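Local structure of glycoside hydrolase (Streptococcus pneumoniae serotype 4, 6ORH) at residues V82-A87 / P157-A162; D198-I201 / T207-R210; W224-P229 / E435-P440. The protein probably hydrolyses alpha-L-fucosidic linkages in host-derived carbohydrates, as a family 29 glycoside hydrolase, and so contributes to complete degradation of these glycans. The protein carries 2 engineered substitutions. One frame throughout, in Å; residues are numbered along the deposited sequence.

Contact 1 (V82-A87 / P157-A162); sequences VLYPTA and PNYGNA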
loop_
_atom_site.group_PDB
_atom_site.type_symbol
_atom_site.label_atom_id
_atom_site.label_comp_id
_atom_site.label_asym_id
_atom_site.label_seq_id
_atom_site.Cartn_x
_atom_site.Cartn_y
_atom_site.Cartn_z
ATOM N N VAL A 82 32.312 14.264 -17.632
ATOM C CA VAL A 82 31.303 14.982 -18.396
ATOM C C VAL A 82 31.170 14.348 -19.782
ATOM O O VAL A 82 32.175 14.090 -20.439
ATOM C CB VAL A 82 31.650 16.479 -18.423
ATOM C CG1 VAL A 82 30.593 17.269 -19.178
ATOM C CG2 VAL A 82 31.800 17.029 -16.997
ATOM N N LEU A 83 29.936 14.070 -20.236
ATOM C CA LEU A 83 29.722 13.236 -21.418
ATOM C C LEU A 83 29.436 14.096 -22.659
ATOM O O LEU A 83 28.951 13.595 -23.682
ATOM C CB LEU A 83 28.574 12.258 -21.118
ATOM C CG LEU A 83 28.885 11.269 -19.989
ATOM C CD1 LEU A 83 27.657 10.424 -19.698
ATOM C CD2 LEU A 83 30.047 10.353 -20.377
ATOM N N TYR A 84 29.709 15.403 -22.549
ATOM C CA TYR A 84 29.702 16.295 -23.706
ATOM C C TYR A 84 30.985 17.112 -23.599
ATOM O O TYR A 84 31.558 17.222 -22.521
ATOM C CB TYR A 84 28.435 17.160 -23.760
ATOM C CG TYR A 84 28.365 18.266 -22.733
ATOM C CD1 TYR A 84 27.920 18.018 -21.436
ATOM C CD2 TYR A 84 28.784 19.567 -23.037
ATOM C CE1 TYR A 84 27.872 19.036 -20.493
ATOM C CE2 TYR A 84 28.746 20.588 -22.096
ATOM C CZ TYR A 84 28.304 20.318 -20.808
ATOM O OH TYR A 84 28.305 21.323 -19.877
ATOM N N PRO A 85 31.498 17.680 -24.713
ATOM C CA PRO A 85 32.754 18.437 -24.691
ATOM C C PRO A 85 32.695 19.835 -24.077
ATOM O O PRO A 85 32.870 20.866 -24.736
ATOM C CB PRO A 85 33.152 18.377 -26.179
ATOM C CG PRO A 85 31.839 18.426 -26.882
ATOM C CD PRO A 85 30.937 17.518 -26.063
ATOM N N THR A 86 32.447 19.862 -22.771
ATOM C CA THR A 86 32.372 21.102 -22.028
ATOM C C THR A 86 33.679 21.892 -22.157
ATOM O O THR A 86 34.761 21.309 -22.261
ATOM C CB THR A 86 32.108 20.792 -20.543
ATOM O OG1 THR A 86 32.056 21.993 -19.787
ATOM C CG2 THR A 86 33.078 19.798 -19.927
ATOM N N ALA A 87 33.539 23.219 -22.075
ATOM C CA ALA A 87 34.703 24.094 -22.063
ATOM C C ALA A 87 35.339 24.136 -20.671
ATOM O O ALA A 87 36.419 24.721 -20.508
ATOM C CB ALA A 87 34.300 25.487 -22.493
ATOM N N PRO A 157 21.103 25.487 -29.231
ATOM C CA PRO A 157 19.948 25.000 -29.973
ATOM C C PRO A 157 20.098 23.559 -30.453
ATOM O O PRO A 157 19.104 22.938 -30.824
ATOM C CB PRO A 157 19.788 26.005 -31.139
ATOM C CG PRO A 157 21.173 26.614 -31.301
ATOM C CD PRO A 157 21.760 26.635 -29.896
ATOM N N ASN A 158 21.318 23.016 -30.432
ATOM C CA ASN A 158 21.544 21.655 -30.892
ATOM C C ASN A 158 21.348 20.640 -29.761
ATOM O O ASN A 158 21.501 19.433 -29.986
ATOM C CB ASN A 158 22.955 21.483 -31.437
ATOM C CG ASN A 158 23.229 22.452 -32.566
ATOM O OD1 ASN A 158 22.574 22.380 -33.598
ATOM N ND2 ASN A 158 24.135 23.392 -32.341
ATOM N N TYR A 159 21.096 21.133 -28.544
ATOM C CA TYR A 159 20.816 20.221 -27.436
ATOM C C TYR A 159 19.342 20.293 -27.076
ATOM O O TYR A 159 18.726 21.333 -27.257
ATOM C CB TYR A 159 21.641 20.605 -26.199
ATOM C CG TYR A 159 23.132 20.417 -26.303
ATOM C CD1 TYR A 159 23.698 19.444 -27.132
ATOM C CD2 TYR A 159 23.981 21.203 -25.525
ATOM C CE1 TYR A 159 25.074 19.252 -27.174
ATOM C CE2 TYR A 159 25.360 21.021 -25.564
ATOM C CZ TYR A 159 25.901 20.039 -26.382
ATOM O OH TYR A 159 27.255 19.853 -26.426
ATOM N N GLY A 160 18.773 19.173 -26.597
ATOM C CA GLY A 160 17.361 19.164 -26.264
ATOM C C GLY A 160 16.556 18.653 -27.447
ATOM O O GLY A 160 17.130 18.273 -28.470
ATOM N N ASN A 161 15.236 18.705 -27.283
ATOM C CA ASN A 161 14.297 18.411 -28.354
ATOM C C ASN A 161 14.074 19.729 -29.091
ATOM O O ASN A 161 13.358 20.589 -28.596
ATOM C CB ASN A 161 13.005 17.854 -27.756
ATOM C CG ASN A 161 11.932 17.588 -28.796
ATOM O OD1 ASN A 161 12.218 17.636 -29.983
ATOM N ND2 ASN A 161 10.740 17.205 -28.362
ATOM N N ALA A 162 14.745 19.892 -30.250
ATOM C CA ALA A 162 14.697 21.153 -31.002
ATOM C C ALA A 162 15.047 22.330 -30.101
ATOM O O ALA A 162 14.316 23.319 -30.057
ATOM C CB ALA A 162 13.348 21.331 -31.674
#
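The phenolic oxygen of Tyr159 is the point where the two loops meet. Tyr159 OH makes a hydrogen bond to Asp104 OD2 and lies against Tyr84, 3.7 Å from its ring carbon CD2 and 4.0 Å from its CB. The two tyrosine side chains cross at about a right angle, and the approach to either ring is oblique, so this is contact at an oxygen and not a ring stack. Carbon contact is looser: Tyr84 CD2 and Tyr159 CZ are 4.4 Å apart. Pro85 borders the same oxygen, with its CD 4.4 Å from Tyr159 OH. On Tyr84, CG stands between the backbone N and the carbonyl carbon (chi1 73°), which carries the ring to where CB and CD2 lie beside the hydroxyl of Tyr159. The chain bends sharply here: Pro85 is the centre of an inverse gamma turn, and Thr86 N bonds to Tyr84 O at 2.8 Å. The far end of Tyr84 is held by helix 139-154, where Glu152 OE1 accepts hydrogen bonds involving both Tyr84 OH and Thr86 OG1. The interface is small, 85 Å² in all, yet Tyr84 and Tyr159 are both buried. Each phenol thus brings its oxygen to a different carboxylate, Glu152 or Asp104, which satisfies two polar groups within the protein and leaves the direct meeting of the loops to van der Waals contact.

Contact 2 (D198-I201 / T207-R210); sequences DCLI and TSIR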
loop_
_atom_site.group_PDB
_atom_site.type_symbol
_atom_site.label_atom_id
_atom_site.label_comp_id
_atom_site.label_asym_id
_atom_site.label_seq_id
_atom_site.Cartn_x
_atom_site.Cartn_y
_atom_site.Cartn_z
ATOM N N ASP A 198 9.580 27.615 -18.193
ATOM C CA ASP A 198 9.050 26.888 -17.050
ATOM C C ASP A 198 9.467 25.413 -17.080
ATOM O O ASP A 198 8.785 24.582 -16.487
ATOM C CB ASP A 198 7.557 27.110 -16.757
ATOM C CG ASP A 198 7.234 26.908 -15.270
ATOM O OD1 ASP A 198 8.167 26.963 -14.430
ATOM O OD2 ASP A 198 6.064 26.657 -14.941
ATOM N N CYS A 199 10.622 25.130 -17.699
ATOM C CA CYS A 199 11.292 23.831 -17.592
ATOM C C CYS A 199 11.186 23.301 -16.155
ATOM O O CYS A 199 11.505 24.021 -15.205
ATOM C CB CYS A 199 12.764 24.012 -17.939
ATOM S SG CYS A 199 13.709 22.462 -17.928
ATOM N N LEU A 200 10.761 22.032 -15.990
ATOM C CA LEU A 200 10.625 21.443 -14.669
ATOM C C LEU A 200 11.996 21.211 -14.033
ATOM O O LEU A 200 12.956 20.917 -14.730
ATOM C CB LEU A 200 9.902 20.099 -14.824
ATOM C CG LEU A 200 8.499 20.202 -15.413
ATOM C CD1 LEU A 200 7.983 18.796 -15.753
ATOM C CD2 LEU A 200 7.575 20.867 -14.410
ATOM N N ILE A 201 12.074 21.296 -12.693
ATOM C CA ILE A 201 13.342 21.019 -12.015
ATOM C C ILE A 201 13.104 20.028 -10.877
ATOM O O ILE A 201 12.243 20.251 -10.006
ATOM C CB ILE A 201 13.960 22.331 -11.475
ATOM C CG1 ILE A 201 14.212 23.354 -12.586
ATOM C CG2 ILE A 201 15.222 22.010 -10.674
ATOM C CD1 ILE A 201 14.543 24.762 -12.086
ATOM N N THR A 207 11.199 23.082 -5.759
ATOM C CA THR A 207 11.025 23.205 -7.203
ATOM C C THR A 207 9.759 22.469 -7.640
ATOM O O THR A 207 8.980 21.991 -6.821
ATOM C CB THR A 207 12.301 22.740 -7.917
ATOM O OG1 THR A 207 12.615 21.440 -7.392
ATOM C CG2 THR A 207 13.461 23.679 -7.670
ATOM N N SER A 208 9.548 22.375 -8.962
ATOM C CA SER A 208 8.303 21.841 -9.489
ATOM C C SER A 208 8.216 20.326 -9.367
ATOM O O SER A 208 7.104 19.782 -9.440
ATOM C CB SER A 208 8.094 22.307 -10.918
ATOM O OG SER A 208 9.318 22.179 -11.660
ATOM N N ILE A 209 9.366 19.638 -9.235
ATOM C CA ILE A 209 9.412 18.191 -9.038
ATOM C C ILE A 209 10.165 17.875 -7.743
ATOM O O ILE A 209 11.216 18.449 -7.512
ATOM C CB ILE A 209 10.064 17.485 -10.238
ATOM C CG1 ILE A 209 9.402 17.906 -11.562
ATOM C CG2 ILE A 209 10.011 15.953 -10.045
ATOM C CD1 ILE A 209 9.949 17.201 -12.791
ATOM N N ARG A 210 9.636 16.947 -6.926
ATOM C CA ARG A 210 10.348 16.429 -5.762
ATOM C C ARG A 210 10.579 14.929 -5.948
ATOM O O ARG A 210 9.932 14.271 -6.772
ATOM C CB ARG A 210 9.513 16.645 -4.480
ATOM C CG ARG A 210 8.259 15.764 -4.384
ATOM C CD ARG A 210 7.594 16.015 -3.031
ATOM N NE ARG A 210 6.476 15.075 -2.845
ATOM C CZ ARG A 210 5.266 15.260 -3.354
ATOM N NH1 ARG A 210 5.007 16.350 -4.073
ATOM N NH2 ARG A 210 4.330 14.322 -3.148
HETATM O O HOH W 1 9.767 24.531 -13.012
#
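Ser208 reaches across to Leu200 and Ile201 with both of its side-chain atoms. Ser208 CB rests 3.8 Å from Leu200 CD2. Beyond it, Ser208 OG lies between the backbone N and the carbonyl carbon (chi1 45°), a position from which it accepts a hydrogen bond from Ile201 N at 3.1 Å, close to straight at 161°. Ser208 OG also donates to a water 2.7 Å away, and that water in turn donates to Cys199 O at 2.8 Å and to Asp198 OD1, so one hydroxyl ties together four residues. Ile201 O is gripped twice, by Ile209 N at 3.0 Å and by Thr207 OG1 at 2.9 Å, which come in from opposite faces of the carbonyl plane. Next to these polar links, Ile209 CD1 packs on Leu200 CB at 3.5 Å, the two side chains crossing at about a right angle, while the methyl groups of Ile201 and Thr207 meet through their CG2 atoms. Leu200 and Ile209 both lean on helix 13-21, whereas Ile201 and Thr207 face helix 185-196. The contact joins strands 200-202 and 209-211 of the TIM-barrel sheet, flanked by strand 167-169 beside Leu200 and strand 250-259 beside Ser208 and Arg210.

Contact 3 (W224-P229 / E435-P440); sequences WQKVNP and ESQALP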
loop_
_atom_site.group_PDB
_atom_site.type_symbol
_atom_site.label_atom_id
_atom_site.label_comp_id
_atom_site.label_asym_id
_atom_site.label_seq_id
_atom_site.Cartn_x
_atom_site.Cartn_y
_atom_site.Cartn_z
ATOM N N TRP A 224 -0.720 13.610 -2.090
ATOM C CA TRP A 224 -0.957 15.018 -2.382
ATOM C C TRP A 224 0.209 15.541 -3.216
ATOM O O TRP A 224 1.381 15.414 -2.807
ATOM C CB TRP A 224 -1.084 15.801 -1.060
ATOM C CG TRP A 224 -2.237 15.325 -0.232
ATOM C CD1 TRP A 224 -2.249 14.477 0.848
ATOM C CD2 TRP A 224 -3.604 15.716 -0.457
ATOM N NE1 TRP A 224 -3.539 14.303 1.314
ATOM C CE2 TRP A 224 -4.376 15.065 0.529
ATOM C CE3 TRP A 224 -4.221 16.534 -1.427
ATOM C CZ2 TRP A 224 -5.768 15.189 0.569
ATOM C CZ3 TRP A 224 -5.596 16.702 -1.353
ATOM C CH2 TRP A 224 -6.337 16.044 -0.360
ATOM N N GLN A 225 -0.096 16.067 -4.408
ATOM C CA GLN A 225 0.951 16.612 -5.273
ATOM C C GLN A 225 1.199 18.069 -4.888
ATOM O O GLN A 225 0.998 18.986 -5.686
ATOM C CB GLN A 225 0.541 16.468 -6.749
ATOM C CG GLN A 225 0.465 15.016 -7.196
ATOM C CD GLN A 225 1.816 14.378 -7.428
ATOM O OE1 GLN A 225 2.736 14.444 -6.608
ATOM N NE2 GLN A 225 1.967 13.723 -8.579
ATOM N N LYS A 226 1.620 18.261 -3.638
ATOM C CA LYS A 226 1.848 19.598 -3.080
ATOM C C LYS A 226 2.648 19.412 -1.790
ATOM O O LYS A 226 2.479 18.397 -1.101
ATOM C CB LYS A 226 0.521 20.357 -2.821
ATOM C CG LYS A 226 -0.535 19.640 -1.985
ATOM C CD LYS A 226 -1.752 20.560 -1.741
ATOM C CE LYS A 226 -2.862 19.882 -0.956
ATOM N NZ LYS A 226 -3.997 20.826 -0.680
ATOM N N VAL A 227 3.476 20.418 -1.463
ATOM C CA VAL A 227 4.307 20.412 -0.257
ATOM C C VAL A 227 4.528 21.858 0.159
ATOM O O VAL A 227 4.247 22.763 -0.595
ATOM C CB VAL A 227 5.681 19.762 -0.529
ATOM C CG1 VAL A 227 5.602 18.243 -0.735
ATOM C CG2 VAL A 227 6.456 20.449 -1.645
ATOM N N ASN A 228 5.073 22.042 1.372
ATOM C CA ASN A 228 5.623 23.302 1.820
ATOM C C ASN A 228 7.140 23.221 1.650
ATOM O O ASN A 228 7.751 22.300 2.190
ATOM C CB ASN A 228 5.220 23.493 3.282
ATOM C CG ASN A 228 5.667 24.841 3.801
ATOM O OD1 ASN A 228 6.714 25.346 3.395
ATOM N ND2 ASN A 228 4.871 25.433 4.690
ATOM N N PRO A 229 7.765 24.117 0.855
ATOM C CA PRO A 229 9.191 24.017 0.552
ATOM C C PRO A 229 10.048 24.037 1.814
ATOM O O PRO A 229 11.148 23.492 1.825
ATOM C CB PRO A 229 9.530 25.239 -0.309
ATOM C CG PRO A 229 8.193 25.693 -0.864
ATOM C CD PRO A 229 7.138 25.229 0.119
ATOM N N GLU A 435 -14.564 12.279 1.747
ATOM C CA GLU A 435 -13.851 13.421 2.309
ATOM C C GLU A 435 -13.196 14.227 1.186
ATOM O O GLU A 435 -12.646 13.647 0.254
ATOM C CB GLU A 435 -12.785 12.944 3.309
ATOM C CG GLU A 435 -12.233 14.114 4.092
ATOM C CD GLU A 435 -11.130 13.745 5.060
ATOM O OE1 GLU A 435 -11.367 12.827 5.870
ATOM O OE2 GLU A 435 -10.074 14.448 5.059
ATOM N N SER A 436 -13.279 15.568 1.247
ATOM C CA SER A 436 -12.730 16.418 0.214
ATOM C C SER A 436 -12.454 17.796 0.797
ATOM O O SER A 436 -13.247 18.291 1.616
ATOM C CB SER A 436 -13.665 16.462 -0.994
ATOM O OG SER A 436 -13.093 17.144 -2.085
ATOM N N GLN A 437 -11.337 18.400 0.386
ATOM C CA GLN A 437 -10.962 19.711 0.915
ATOM C C GLN A 437 -11.840 20.831 0.377
ATOM O O GLN A 437 -11.874 21.908 0.984
ATOM C CB GLN A 437 -9.503 20.039 0.611
ATOM C CG GLN A 437 -8.538 18.976 1.144
ATOM C CD GLN A 437 -7.111 19.483 1.119
ATOM O OE1 GLN A 437 -6.747 20.403 0.388
ATOM N NE2 GLN A 437 -6.282 18.915 1.994
ATOM N N ALA A 438 -12.513 20.574 -0.759
ATOM C CA ALA A 438 -13.384 21.552 -1.394
ATOM C C ALA A 438 -14.386 20.775 -2.239
ATOM O O ALA A 438 -14.298 19.550 -2.322
ATOM C CB ALA A 438 -12.598 22.512 -2.252
ATOM N N LEU A 439 -15.356 21.484 -2.838
ATOM C CA LEU A 439 -16.362 20.728 -3.565
ATOM C C LEU A 439 -15.679 19.892 -4.647
ATOM O O LEU A 439 -14.818 20.392 -5.362
ATOM C CB LEU A 439 -17.463 21.655 -4.104
ATOM C CG LEU A 439 -17.149 22.489 -5.340
ATOM C CD1 LEU A 439 -17.420 21.700 -6.614
ATOM C CD2 LEU A 439 -17.973 23.775 -5.352
ATOM N N PRO A 440 -15.999 18.580 -4.762
ATOM C CA PRO A 440 -15.252 17.716 -5.675
ATOM C C PRO A 440 -15.614 17.931 -7.138
ATOM O O PRO A 440 -16.783 18.212 -7.434
ATOM C CB PRO A 440 -15.571 16.286 -5.232
ATOM C CG PRO A 440 -16.845 16.395 -4.392
ATOM C CD PRO A 440 -16.914 17.826 -3.891
#
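Gln437 lays its amide over one face of the Trp224 indole, near the rim of the six-membered ring: NE2 is 3.7 Å from CH2 of Trp224, and CD of Gln437 is 3.8 Å from the same carbon. The two planes are only 22° apart, so the amide lies nearly flat over the outer part of that ring. The other end of the amide faces Lys226, whose NZ donates to Gln437 OE1 at 3.0 Å, with a C=O...N angle of 126°. Both long side chains are extended beyond CG and come from opposite directions, and the lysine ammonium reaches the oxygen at an angle to the C=O bond, tilted 22° from the carbonyl plane. Outside the pair, His7 NE2 bonds to Gln437 OE1, while Pro246 O takes hydrogen bonds from both Gln437 NE2 and Lys226 NZ. Gln437 itself lies just past strand 428-436 in a turn held by Ser436 OG, which donates to Ala438 O at 2.7 Å in the carbonyl plane. The contact joins the alpha-L-fucosidase region to the F5/8 type C region. With Lys226 and His7 at its oxygen and a carbonyl at its nitrogen, the Gln437 amide has its flip fixed, and the nearby ammonium would be expected to polarise its C=O.

How the contacts relate
The three contacts follow one another along the chain, each closing before the next opens. Contacts 1 and 2 both lie in the alpha-L-fucosidase region, with centres about 20 Å and nearest atoms about 10 Å apart; contact 1 joins the loops after strand 70-74 and before strand 167-169. The centres of contacts 1 and 3 are about 39 Å apart, on opposite sides of the chain's centre. Contacts 2 and 3, centres about 19 Å apart, touch: Arg210 NH2 is 3.2 Å from Trp224 O, a probable hydrogen bond, and Arg210 CD packs on Val227 CG1. Strands 209-211 and 226-227, consecutive in the chain, both pair with strand 250-259. The barrel sheet of contact 2 is thereby linked, through contact 3, to the F5/8 type C region.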